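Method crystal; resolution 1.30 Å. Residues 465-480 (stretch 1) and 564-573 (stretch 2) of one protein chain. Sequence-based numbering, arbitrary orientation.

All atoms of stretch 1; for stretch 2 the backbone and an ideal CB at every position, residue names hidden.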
# COMPACT_ATOMS: atom_id res chain seq x y z
N ALA A 465 -37.28 -18.51 15.97
CA ALA A 465 -35.98 -18.76 15.33
C ALA A 465 -36.09 -19.05 13.83
O ALA A 465 -35.08 -19.01 13.12
CB ALA A 465 -35.26 -19.90 16.03
N PHE A 466 -37.29 -19.35 13.34
CA PHE A 466 -37.41 -19.82 11.97
C PHE A 466 -36.85 -18.80 10.98
O PHE A 466 -37.24 -17.63 11.01
CB PHE A 466 -38.85 -20.18 11.63
CG PHE A 466 -38.97 -21.08 10.44
CD1 PHE A 466 -38.98 -20.56 9.16
CD2 PHE A 466 -39.02 -22.46 10.61
CE1 PHE A 466 -39.06 -21.40 8.06
CE2 PHE A 466 -39.10 -23.30 9.51
CZ PHE A 466 -39.12 -22.76 8.23
N PRO A 467 -35.93 -19.23 10.09
CA PRO A 467 -35.17 -18.29 9.25
C PRO A 467 -35.79 -18.01 7.88
O PRO A 467 -36.30 -18.92 7.22
CB PRO A 467 -33.84 -19.02 9.07
CG PRO A 467 -34.24 -20.46 9.00
CD PRO A 467 -35.40 -20.61 9.97
N TYR A 468 -35.72 -16.75 7.47
CA TYR A 468 -36.10 -16.34 6.12
C TYR A 468 -34.99 -15.45 5.61
O TYR A 468 -34.35 -14.73 6.39
CB TYR A 468 -37.41 -15.55 6.13
CG TYR A 468 -38.63 -16.34 6.57
CD1 TYR A 468 -38.88 -16.57 7.92
CD2 TYR A 468 -39.54 -16.84 5.65
CE1 TYR A 468 -40.00 -17.29 8.33
CE2 TYR A 468 -40.66 -17.55 6.05
CZ TYR A 468 -40.88 -17.77 7.40
OH TYR A 468 -41.99 -18.48 7.82
N GLY A 469 -34.74 -15.48 4.30
CA GLY A 469 -33.63 -14.75 3.73
C GLY A 469 -33.93 -13.90 2.50
O GLY A 469 -35.00 -13.99 1.89
N ALA A 470 -32.96 -13.05 2.18
CA ALA A 470 -32.97 -12.27 0.96
C ALA A 470 -31.68 -12.59 0.20
O ALA A 470 -30.62 -12.65 0.81
CB ALA A 470 -33.03 -10.78 1.27
N GLY A 471 -31.78 -12.81 -1.11
CA GLY A 471 -30.63 -13.25 -1.88
C GLY A 471 -30.31 -14.72 -1.67
O GLY A 471 -29.36 -15.26 -2.25
N ILE A 472 -31.11 -15.37 -0.82
CA ILE A 472 -31.03 -16.81 -0.58
C ILE A 472 -32.46 -17.33 -0.45
O ILE A 472 -33.32 -16.66 0.12
CB ILE A 472 -30.22 -17.15 0.70
CG1 ILE A 472 -30.05 -18.67 0.84
CG2 ILE A 472 -30.86 -16.54 1.94
CD1 ILE A 472 -29.00 -19.11 1.85
N ARG A 473 -32.71 -18.51 -1.01
CA ARG A 473 -34.01 -19.14 -0.89
C ARG A 473 -33.79 -20.63 -0.73
O ARG A 473 -32.78 -21.17 -1.19
CB ARG A 473 -34.89 -18.83 -2.11
CG ARG A 473 -34.39 -19.41 -3.42
CD ARG A 473 -35.21 -18.89 -4.59
NE ARG A 473 -34.84 -19.54 -5.84
CZ ARG A 473 -35.23 -19.12 -7.05
NH1 ARG A 473 -35.98 -18.04 -7.16
NH2 ARG A 473 -34.85 -19.79 -8.13
N TYR A 474 -34.71 -21.30 -0.03
CA TYR A 474 -34.51 -22.71 0.24
C TYR A 474 -35.82 -23.47 0.37
O TYR A 474 -36.88 -22.89 0.61
CB TYR A 474 -33.62 -22.91 1.49
CG TYR A 474 -34.29 -22.53 2.79
CD1 TYR A 474 -34.22 -21.24 3.29
CD2 TYR A 474 -34.99 -23.48 3.53
CE1 TYR A 474 -34.85 -20.90 4.50
CE2 TYR A 474 -35.61 -23.16 4.73
CZ TYR A 474 -35.54 -21.87 5.21
OH TYR A 474 -36.18 -21.57 6.40
N GLU A 475 -35.72 -24.78 0.18
CA GLU A 475 -36.80 -25.71 0.47
C GLU A 475 -36.31 -26.63 1.57
O GLU A 475 -35.14 -27.02 1.60
CB GLU A 475 -37.18 -26.53 -0.77
CG GLU A 475 -38.28 -27.56 -0.50
CD GLU A 475 -38.80 -28.26 -1.76
OE1 GLU A 475 -38.47 -27.82 -2.88
OE2 GLU A 475 -39.54 -29.25 -1.60
N ALA A 476 -37.22 -26.97 2.48
CA ALA A 476 -36.88 -27.84 3.60
C ALA A 476 -38.08 -28.69 4.00
O ALA A 476 -39.22 -28.31 3.74
CB ALA A 476 -36.39 -27.00 4.79
N ASN A 477 -37.80 -29.83 4.63
CA ASN A 477 -38.85 -30.69 5.17
C ASN A 477 -38.88 -30.57 6.69
O ASN A 477 -37.84 -30.46 7.33
CB ASN A 477 -38.59 -32.15 4.82
CG ASN A 477 -38.64 -32.42 3.33
OD1 ASN A 477 -39.44 -31.84 2.61
ND2 ASN A 477 -37.77 -33.31 2.87
N GLU A 478 -40.07 -30.62 7.28
CA GLU A 478 -40.18 -30.61 8.73
C GLU A 478 -39.49 -31.83 9.34
O GLU A 478 -38.84 -31.74 10.37
CB GLU A 478 -41.63 -30.54 9.19
CG GLU A 478 -41.79 -30.53 10.70
CD GLU A 478 -43.18 -30.13 11.15
OE1 GLU A 478 -44.08 -29.99 10.30
OE2 GLU A 478 -43.38 -29.95 12.37
N THR A 479 -39.66 -32.97 8.68
CA THR A 479 -39.06 -34.22 9.14
C THR A 479 -37.65 -34.39 8.59
O THR A 479 -37.45 -34.45 7.38
CB THR A 479 -39.91 -35.43 8.67
OG1 THR A 479 -41.25 -35.30 9.17
CG2 THR A 479 -39.31 -36.73 9.16
N PRO A 480 -36.64 -34.46 9.48
CA PRO A 480 -35.26 -34.64 9.02
C PRO A 480 -35.09 -35.96 8.29
O PRO A 480 -35.80 -36.93 8.59
CB PRO A 480 -34.45 -34.65 10.33
CG PRO A 480 -35.32 -33.94 11.32
CD PRO A 480 -36.72 -34.30 10.94
N UNK A 564 -44.27 -13.84 -1.69
CA UNK A 564 -43.56 -15.06 -1.32
C UNK A 564 -42.44 -14.76 -0.32
O UNK A 564 -41.95 -13.63 -0.26
CB UNK A 564 -42.99 -15.74 -2.57
N UNK A 565 -42.05 -15.77 0.44
CA UNK A 565 -41.13 -15.57 1.56
C UNK A 565 -39.73 -16.13 1.32
O UNK A 565 -38.92 -16.15 2.25
CB UNK A 565 -41.72 -16.21 2.82
N UNK A 566 -39.44 -16.60 0.11
CA UNK A 566 -38.15 -17.25 -0.19
C UNK A 566 -37.95 -18.56 0.57
O UNK A 566 -36.83 -19.06 0.70
CB UNK A 566 -37.00 -16.30 0.14
N UNK A 567 -39.04 -19.13 1.08
CA UNK A 567 -38.99 -20.40 1.79
C UNK A 567 -40.12 -21.32 1.36
O UNK A 567 -41.29 -20.92 1.35
CB UNK A 567 -39.05 -20.17 3.30
N UNK A 568 -39.77 -22.55 0.98
CA UNK A 568 -40.76 -23.60 0.80
C UNK A 568 -40.56 -24.64 1.89
O UNK A 568 -39.56 -25.36 1.90
CB UNK A 568 -40.66 -24.23 -0.59
N UNK A 569 -41.51 -24.70 2.81
CA UNK A 569 -41.40 -25.59 3.95
C UNK A 569 -42.47 -26.67 3.88
O UNK A 569 -43.67 -26.38 3.92
CB UNK A 569 -41.51 -24.81 5.26
N UNK A 570 -42.03 -27.92 3.77
CA UNK A 570 -42.95 -29.04 3.67
C UNK A 570 -43.26 -29.57 5.07
O UNK A 570 -42.45 -30.28 5.66
CB UNK A 570 -42.37 -30.14 2.79
N UNK A 571 -44.42 -29.20 5.60
CA UNK A 571 -44.80 -29.59 6.95
C UNK A 571 -45.12 -31.08 7.00
O UNK A 571 -45.61 -31.65 6.03
CB UNK A 571 -46.00 -28.77 7.43
N UNK A 572 -44.83 -31.71 8.13
CA UNK A 572 -45.10 -33.13 8.29
C UNK A 572 -46.60 -33.37 8.37
O UNK A 572 -47.31 -32.68 9.12
CB UNK A 572 -44.40 -33.68 9.54
N UNK A 573 -47.10 -34.33 7.60
CA UNK A 573 -48.53 -34.62 7.56
C UNK A 573 -48.79 -36.12 7.49
O UNK A 573 -47.95 -36.89 7.03
CB UNK A 573 -49.18 -33.92 6.37

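Position 564 has nothing of stretch 1 within 5.5 Å of its ideal CB. The residue is Ser564, which makes no contact.

At position 565 the CB points toward stretch 1, 3.6 Å from Tyr468 CD2. A small side chain suits the space beside Tyr468. It is Ser565. Its OG lies 3.6 Å from Tyr468 CE2 and accepts a weak hydrogen bond from the backbone N of 567.

Position 566 has positive phi (65°), which favours Gly, Asn or Asp. Its CB points toward stretch 1, 3.5 Å from Gly469 O and 3.7 Å from Ile472 O. Two carbonyls argue against Asp. Gly or Asn would suit; of the two, Asn could offer them a donor. Asn566 is found. Its modelled OD1 lies 3.0 Å from Gly469 O, but the amide is probably turned over. Its backbone O accepts from Tyr474 N (3.2 Å), opening the parallel ladder.

Position 567 pairs with Tyr474. Its CB faces the rings of Phe466, Tyr468 and Tyr474. A medium apolar side chain, Val or Ile, suits it. Val567 places CG2 3.5 Å from both Tyr468 CD2 and Tyr474 CE1, and CG1 4.1 Å from Phe466 CE1.

The CB of position 568 turns to the other face of the sheet, that of Glu475, and lies 4.1 Å from Glu475 CG. Lys, Arg or a polar residue would suit the acid. Lys568 is extended, and its CD packs 3.8 Å from Glu475 CD. NZ stays 4.5 Å from Glu475 OE2, beyond a salt bridge; water 2 connects them, weakly on the OE2 side. The backbone N donates to Tyr474 O (2.9 Å) and the O accepts from Ala476 N (2.9 Å).

Position 569 pairs with Ala476, both side chains on the face of Tyr474 and Val567. Its CB is 4.3 Å from Phe466 CZ. A large apolar residue, Phe, Leu or Met, is expected. Phe569 receives the edge of Phe466 on its face, with ring centroids 5.2 Å apart. Its CZ reaches Glu478 CB at 3.5 Å.

Position 570 faces Glu475 and Asn477, so Asn, Ser, Thr or Lys would suit. Asn570 brings its side chain near both. Its N donates to Ala476 O (2.8 Å), and its O accepts from Glu478 N (2.9 Å).

Position 571 points away overall, and many residues would fit. Ala571 CB touches Glu478 OE1 (3.7 Å).

At position 572 the CB lies near Glu478 OE1 and Thr479 OG1. A small donor suits. Ser572 N donates to Glu478 OE1 (2.9 Å); its OG adds a weak bond to the same OE1 (3.2 Å).

Position 573 is unconstrained by stretch 1; it is Thr573.

Stretch 2 (564-573) SSNVKFNAST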
# COMPACT_ATOMS: atom_id res chain seq x y z
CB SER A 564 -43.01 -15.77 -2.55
OG SER A 564 -42.09 -14.94 -3.24
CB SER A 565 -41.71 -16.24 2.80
OG SER A 565 -41.74 -17.64 2.61
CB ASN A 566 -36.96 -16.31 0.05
CG ASN A 566 -36.72 -15.33 -1.09
OD1 ASN A 566 -36.01 -14.33 -0.93
ND2 ASN A 566 -37.32 -15.61 -2.25
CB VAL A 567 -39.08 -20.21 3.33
CG1 VAL A 567 -39.11 -21.56 4.01
CG2 VAL A 567 -37.90 -19.38 3.83
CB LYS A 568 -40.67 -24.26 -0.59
CG LYS A 568 -41.70 -25.38 -0.77
CD LYS A 568 -41.80 -25.89 -2.20
CE LYS A 568 -42.80 -27.03 -2.29
NZ LYS A 568 -43.06 -27.46 -3.70
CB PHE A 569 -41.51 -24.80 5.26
CG PHE A 569 -41.30 -25.63 6.49
CD1 PHE A 569 -40.06 -26.16 6.79
CD2 PHE A 569 -42.35 -25.89 7.37
CE1 PHE A 569 -39.86 -26.93 7.92
CE2 PHE A 569 -42.16 -26.66 8.51
CZ PHE A 569 -40.91 -27.17 8.79
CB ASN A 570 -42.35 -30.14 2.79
CG ASN A 570 -41.90 -29.61 1.43
OD1 ASN A 570 -40.79 -29.88 0.98
ND2 ASN A 570 -42.78 -28.87 0.76
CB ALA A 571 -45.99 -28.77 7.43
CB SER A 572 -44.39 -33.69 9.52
OG SER A 572 -44.85 -33.05 10.70
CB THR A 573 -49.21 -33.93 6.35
OG1 THR A 573 -48.69 -34.48 5.14
CG2 THR A 573 -48.95 -32.43 6.37
O HOH W 1 -34.84 -17.70 2.45
O HOH W 2 -40.98 -28.89 -4.22
O HOH W 3 -41.61 -33.23 6.38
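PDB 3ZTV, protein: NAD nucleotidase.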